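Local coordinates for protein NADH kinase POS5 (Saccharomyces cerevisiae, PDB 3AFO) that phosphorylates NADH, which it prefers twofold, and NAD(+) with ATP, and is a key source of the cellular reductant NADPH, at residues 214-226 with 276-289. Residues are numbered along the deposited sequence; the frame is centred on the assembly and turned at random.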
loop_
_atom_site.group_PDB
_atom_site.type_symbol
_atom_site.label_atom_id
_atom_site.label_comp_id
_atom_site.label_asym_id
_atom_site.label_seq_id
_atom_site.Cartn_x
_atom_site.Cartn_y
_atom_site.Cartn_z
ATOM N N ASN A 214 1.777 -10.576 -19.701
ATOM C CA ASN A 214 0.454 -11.111 -19.428
ATOM C C ASN A 214 0.667 -12.524 -18.935
ATOM O O ASN A 214 1.102 -13.382 -19.708
ATOM C CB ASN A 214 -0.402 -11.116 -20.695
ATOM C CG ASN A 214 -0.609 -9.717 -21.270
ATOM O OD1 ASN A 214 -1.438 -8.941 -20.779
ATOM N ND2 ASN A 214 0.142 -9.392 -22.317
ATOM N N LEU A 215 0.393 -12.762 -17.650
ATOM C CA LEU A 215 0.748 -14.020 -16.993
ATOM C C LEU A 215 -0.452 -14.710 -16.363
ATOM O O LEU A 215 -1.214 -14.090 -15.607
ATOM C CB LEU A 215 1.786 -13.778 -15.898
ATOM C CG LEU A 215 3.001 -12.912 -16.199
ATOM C CD1 LEU A 215 3.780 -12.742 -14.898
ATOM C CD2 LEU A 215 3.883 -13.533 -17.288
ATOM N N ASP A 216 -0.604 -15.993 -16.673
ATOM C CA ASP A 216 -1.680 -16.801 -16.116
ATOM C C ASP A 216 -1.131 -17.670 -15.009
ATOM O O ASP A 216 -0.218 -18.483 -15.228
ATOM C CB ASP A 216 -2.339 -17.648 -17.212
ATOM C CG ASP A 216 -3.015 -16.789 -18.272
ATOM O OD1 ASP A 216 -3.820 -15.912 -17.902
ATOM O OD2 ASP A 216 -2.723 -16.976 -19.468
ATOM N N ILE A 217 -1.702 -17.490 -13.821
ATOM C CA ILE A 217 -1.188 -18.095 -12.605
ATOM C C ILE A 217 -2.134 -19.185 -12.118
ATOM O O ILE A 217 -3.348 -18.961 -11.995
ATOM C CB ILE A 217 -1.001 -17.025 -11.488
ATOM C CG1 ILE A 217 -0.009 -15.946 -11.944
ATOM C CG2 ILE A 217 -0.533 -17.688 -10.197
ATOM C CD1 ILE A 217 -0.004 -14.681 -11.098
ATOM N N PHE A 218 -1.569 -20.360 -11.850
ATOM C CA PHE A 218 -2.343 -21.501 -11.374
ATOM C C PHE A 218 -1.744 -21.979 -10.065
ATOM O O PHE A 218 -0.522 -22.122 -9.951
ATOM C CB PHE A 218 -2.344 -22.655 -12.402
ATOM C CG PHE A 218 -2.867 -22.263 -13.779
ATOM C CD1 PHE A 218 -4.155 -22.632 -14.181
ATOM C CD2 PHE A 218 -2.071 -21.552 -14.667
ATOM C CE1 PHE A 218 -4.650 -22.278 -15.441
ATOM C CE2 PHE A 218 -2.553 -21.186 -15.946
ATOM C CZ PHE A 218 -3.844 -21.555 -16.331
ATOM N N ILE A 219 -2.600 -22.219 -9.080
ATOM C CA ILE A 219 -2.171 -22.767 -7.803
ATOM C C ILE A 219 -2.842 -24.127 -7.621
ATOM O O ILE A 219 -4.058 -24.246 -7.771
ATOM C CB ILE A 219 -2.507 -21.819 -6.619
ATOM C CG1 ILE A 219 -1.733 -20.499 -6.770
ATOM C CG2 ILE A 219 -2.143 -22.480 -5.288
ATOM C CD1 ILE A 219 -2.264 -19.339 -5.920
ATOM N N ASP A 220 -2.036 -25.151 -7.347
ATOM C CA ASP A 220 -2.546 -26.509 -7.130
ATOM C C ASP A 220 -3.468 -26.955 -8.279
ATOM O O ASP A 220 -4.495 -27.599 -8.066
ATOM C CB ASP A 220 -3.242 -26.596 -5.759
ATOM C CG ASP A 220 -2.324 -26.175 -4.617
ATOM O OD1 ASP A 220 -1.108 -26.426 -4.722
ATOM O OD2 ASP A 220 -2.807 -25.589 -3.620
ATOM N N GLY A 221 -3.096 -26.581 -9.499
ATOM C CA GLY A 221 -3.860 -26.940 -10.691
ATOM C C GLY A 221 -5.092 -26.101 -10.988
ATOM O O GLY A 221 -5.714 -26.293 -12.019
ATOM N N GLU A 222 -5.435 -25.182 -10.088
ATOM C CA GLU A 222 -6.597 -24.317 -10.256
ATOM C C GLU A 222 -6.146 -22.948 -10.745
ATOM O O GLU A 222 -5.136 -22.425 -10.285
ATOM C CB GLU A 222 -7.369 -24.175 -8.941
ATOM C CG GLU A 222 -8.389 -23.038 -8.953
ATOM C CD GLU A 222 -9.606 -23.311 -8.098
ATOM O OE1 GLU A 222 -9.505 -23.204 -6.861
ATOM O OE2 GLU A 222 -10.674 -23.621 -8.664
ATOM N N PHE A 223 -6.898 -22.383 -11.683
ATOM C CA PHE A 223 -6.602 -21.070 -12.210
ATOM C C PHE A 223 -6.868 -20.027 -11.125
ATOM O O PHE A 223 -7.957 -19.992 -10.539
ATOM C CB PHE A 223 -7.448 -20.793 -13.448
ATOM C CG PHE A 223 -7.248 -19.432 -14.009
ATOM C CD1 PHE A 223 -6.052 -19.094 -14.649
ATOM C CD2 PHE A 223 -8.247 -18.469 -13.890
ATOM C CE1 PHE A 223 -5.869 -17.822 -15.179
ATOM C CE2 PHE A 223 -8.065 -17.199 -14.423
ATOM C CZ PHE A 223 -6.883 -16.885 -15.065
ATOM N N LEU A 224 -5.850 -19.218 -10.830
ATOM C CA LEU A 224 -5.980 -18.154 -9.834
ATOM C C LEU A 224 -6.375 -16.859 -10.507
ATOM O O LEU A 224 -7.425 -16.301 -10.225
ATOM C CB LEU A 224 -4.684 -17.943 -9.027
ATOM C CG LEU A 224 -4.643 -16.674 -8.156
ATOM C CD1 LEU A 224 -5.540 -16.801 -6.915
ATOM C CD2 LEU A 224 -3.230 -16.328 -7.764
ATOM N N THR A 225 -5.520 -16.377 -11.406
ATOM C CA THR A 225 -5.754 -15.085 -12.000
ATOM C C THR A 225 -4.835 -14.880 -13.193
ATOM O O THR A 225 -3.784 -15.525 -13.297
ATOM C CB THR A 225 -5.511 -13.944 -10.940
ATOM O OG1 THR A 225 -6.128 -12.735 -11.385
ATOM C CG2 THR A 225 -4.013 -13.723 -10.683
ATOM N N ARG A 226 -5.249 -13.985 -14.082
ATOM C CA ARG A 226 -4.357 -13.394 -15.084
ATOM C C ARG A 226 -3.890 -12.037 -14.588
ATOM O O ARG A 226 -4.708 -11.198 -14.197
ATOM C CB ARG A 226 -5.097 -13.190 -16.406
ATOM C CG ARG A 226 -4.361 -12.307 -17.416
ATOM C CD ARG A 226 -3.805 -13.131 -18.571
ATOM N NE ARG A 226 -3.934 -12.379 -19.796
ATOM C CZ ARG A 226 -3.824 -12.876 -21.021
ATOM N NH1 ARG A 226 -3.564 -14.171 -21.239
ATOM N NH2 ARG A 226 -3.984 -12.058 -22.032
ATOM N N LEU A 276 1.358 -18.031 0.545
ATOM C CA LEU A 276 0.879 -19.374 0.210
ATOM C C LEU A 276 1.586 -20.415 1.068
ATOM O O LEU A 276 2.685 -20.151 1.550
ATOM C CB LEU A 276 1.124 -19.652 -1.282
ATOM C CG LEU A 276 0.665 -18.598 -2.293
ATOM C CD1 LEU A 276 1.118 -18.989 -3.715
ATOM C CD2 LEU A 276 -0.852 -18.401 -2.247
ATOM N N PRO A 277 0.953 -21.596 1.275
ATOM C CA PRO A 277 1.559 -22.712 1.988
ATOM C C PRO A 277 2.850 -23.165 1.325
ATOM O O PRO A 277 2.967 -23.097 0.093
ATOM C CB PRO A 277 0.521 -23.829 1.818
ATOM C CG PRO A 277 -0.721 -23.154 1.552
ATOM C CD PRO A 277 -0.375 -21.961 0.755
ATOM N N HIS A 278 3.797 -23.653 2.121
ATOM C CA HIS A 278 5.052 -24.167 1.572
ATOM C C HIS A 278 4.807 -25.372 0.655
ATOM O O HIS A 278 5.609 -25.653 -0.229
ATOM C CB HIS A 278 6.042 -24.522 2.694
ATOM C CG HIS A 278 5.782 -25.847 3.326
ATOM N ND1 HIS A 278 6.484 -26.987 2.980
ATOM C CD2 HIS A 278 4.870 -26.231 4.251
ATOM C CE1 HIS A 278 6.025 -28.010 3.681
ATOM N NE2 HIS A 278 5.048 -27.578 4.461
ATOM N N SER A 279 3.671 -26.040 0.859
ATOM C CA SER A 279 3.260 -27.221 0.095
ATOM C C SER A 279 2.689 -26.920 -1.296
ATOM O O SER A 279 2.413 -27.846 -2.072
ATOM C CB SER A 279 2.228 -28.006 0.913
ATOM O OG SER A 279 1.118 -27.165 1.276
ATOM N N SER A 280 2.512 -25.635 -1.612
ATOM C CA SER A 280 1.856 -25.188 -2.856
ATOM C C SER A 280 2.567 -25.603 -4.139
ATOM O O SER A 280 3.779 -25.715 -4.164
ATOM C CB SER A 280 1.731 -23.665 -2.869
ATOM O OG SER A 280 0.848 -23.231 -1.865
ATOM N N HIS A 281 1.782 -25.798 -5.195
ATOM C CA HIS A 281 2.271 -26.093 -6.530
ATOM C C HIS A 281 1.859 -24.895 -7.378
ATOM O O HIS A 281 0.667 -24.592 -7.513
ATOM C CB HIS A 281 1.605 -27.383 -7.033
ATOM C CG HIS A 281 1.958 -27.752 -8.439
ATOM N ND1 HIS A 281 1.266 -27.269 -9.531
ATOM C CD2 HIS A 281 2.922 -28.568 -8.935
ATOM C CE1 HIS A 281 1.792 -27.766 -10.639
ATOM N NE2 HIS A 281 2.798 -28.560 -10.305
ATOM N N ILE A 282 2.839 -24.185 -7.912
ATOM C CA ILE A 282 2.572 -22.951 -8.635
ATOM C C ILE A 282 3.004 -23.122 -10.074
ATOM O O ILE A 282 4.129 -23.561 -10.340
ATOM C CB ILE A 282 3.318 -21.739 -8.015
ATOM C CG1 ILE A 282 2.936 -21.586 -6.529
ATOM C CG2 ILE A 282 3.000 -20.444 -8.808
ATOM C CD1 ILE A 282 3.796 -20.604 -5.724
ATOM N N ARG A 283 2.100 -22.802 -10.990
ATOM C CA ARG A 283 2.418 -22.786 -12.406
ATOM C C ARG A 283 2.068 -21.422 -12.973
ATOM O O ARG A 283 0.957 -20.911 -12.736
ATOM C CB ARG A 283 1.660 -23.902 -13.155
ATOM C CG ARG A 283 1.871 -23.898 -14.677
ATOM C CD ARG A 283 1.224 -25.113 -15.333
ATOM N NE ARG A 283 -0.235 -25.094 -15.261
ATOM C CZ ARG A 283 -1.029 -24.733 -16.265
ATOM N NH1 ARG A 283 -0.509 -24.350 -17.428
ATOM N NH2 ARG A 283 -2.344 -24.756 -16.110
ATOM N N ILE A 284 3.019 -20.840 -13.705
ATOM C CA ILE A 284 2.809 -19.570 -14.401
ATOM C C ILE A 284 3.109 -19.709 -15.904
ATOM O O ILE A 284 4.223 -20.053 -16.292
ATOM C CB ILE A 284 3.625 -18.405 -13.761
ATOM C CG1 ILE A 284 3.266 -18.253 -12.272
ATOM C CG2 ILE A 284 3.395 -17.091 -14.543
ATOM C CD1 ILE A 284 4.036 -17.142 -11.534
ATOM N N LYS A 285 2.086 -19.483 -16.725
ATOM C CA LYS A 285 2.215 -19.551 -18.170
ATOM C C LYS A 285 2.240 -18.140 -18.769
ATOM O O LYS A 285 1.429 -17.283 -18.395
ATOM C CB LYS A 285 1.055 -20.349 -18.754
ATOM C CG LYS A 285 1.195 -20.693 -20.238
ATOM C CD LYS A 285 0.041 -21.616 -20.663
ATOM C CE LYS A 285 0.181 -22.071 -22.115
ATOM N NZ LYS A 285 -1.032 -22.853 -22.532
ATOM N N ILE A 286 3.186 -17.912 -19.677
ATOM C CA ILE A 286 3.318 -16.638 -20.376
ATOM C C ILE A 286 2.225 -16.543 -21.441
ATOM O O ILE A 286 2.217 -17.326 -22.399
ATOM C CB ILE A 286 4.725 -16.494 -21.045
ATOM C CG1 ILE A 286 5.856 -16.860 -20.066
ATOM C CG2 ILE A 286 4.905 -15.107 -21.654
ATOM C CD1 ILE A 286 5.883 -16.052 -18.732
ATOM N N GLY A 287 1.295 -15.609 -21.250
ATOM C CA GLY A 287 0.203 -15.398 -22.198
ATOM C C GLY A 287 0.405 -14.146 -23.032
ATOM O O GLY A 287 1.490 -13.569 -23.057
ATOM N N SER A 288 -0.647 -13.734 -23.726
ATOM C CA SER A 288 -0.646 -12.482 -24.476
ATOM C C SER A 288 -2.088 -12.023 -24.619
ATOM O O SER A 288 -3.009 -12.769 -24.286
ATOM C CB SER A 288 -0.007 -12.677 -25.857
ATOM O OG SER A 288 -0.749 -13.608 -26.625
ATOM N N LYS A 289 -2.286 -10.796 -25.096
ATOM C CA LYS A 289 -3.627 -10.313 -25.459
ATOM C C LYS A 289 -3.883 -10.528 -26.952
ATOM O O LYS A 289 -2.941 -10.535 -27.751
ATOM C CB LYS A 289 -3.834 -8.841 -25.058
ATOM C CG LYS A 289 -2.563 -8.084 -24.658
ATOM C CD LYS A 289 -1.754 -7.624 -25.868
ATOM C CE LYS A 289 -0.262 -7.687 -25.569
ATOM N NZ LYS A 289 0.259 -9.093 -25.593
HETATM O O HOH W 1 3.403 -12.009 -21.377
HETATM O O HOH W 2 -1.494 -24.423 -1.574
HETATM O O HOH W 3 -0.671 -25.317 -10.153
HETATM O O HOH W 4 -4.073 -25.995 -14.358
HETATM O O HOH W 5 -2.780 -15.784 -23.742
#
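Phe-218 and Arg-283 form a hydrogen-bonded pair where strand 282-286 runs antiparallel to the first arm of a β-hairpin, whose type I' turn spans Ile-219 to Glu-222, within the C-terminal β-sandwich domain of this NAD kinase. The pair illustrates cross-strand cation-π stacking: CG of Arg-283 stands anti to the backbone N (chi1 176°), and a bend at chi3 (67°) folds the guanidinium flat over the ring, planes 23° apart, with NH2 above the ring centre. CD1 of Phe-223 sits against the opposite face, toward the rim, while Glu-316 on the next strand takes NH1 in a salt bridge. A serine in place of Phe-218 would probably take away the flat surface under the guanidinium, leaving it tied by Glu-316 but freer to turn. On the other face of these two strands the side chains are aliphatic. Ile-217 CG1 lies 4.0 Å from Ile-284 CG1, the two side by side. Ile-219 CD1 reaches across to Leu-276 CD2 of strand 274-277, in the facing sheet, tip to tip. At the turn, the carboxylate of Asp-220 has two partners: OD1 accepts from His-281 N at 3.0 Å, whereas OD2 forms a salt bridge with Lys-31 of the second subunit. At the far end, Arg-226 NH2 donates to Ser-288 O (2.6 Å) from above the carbonyl plane.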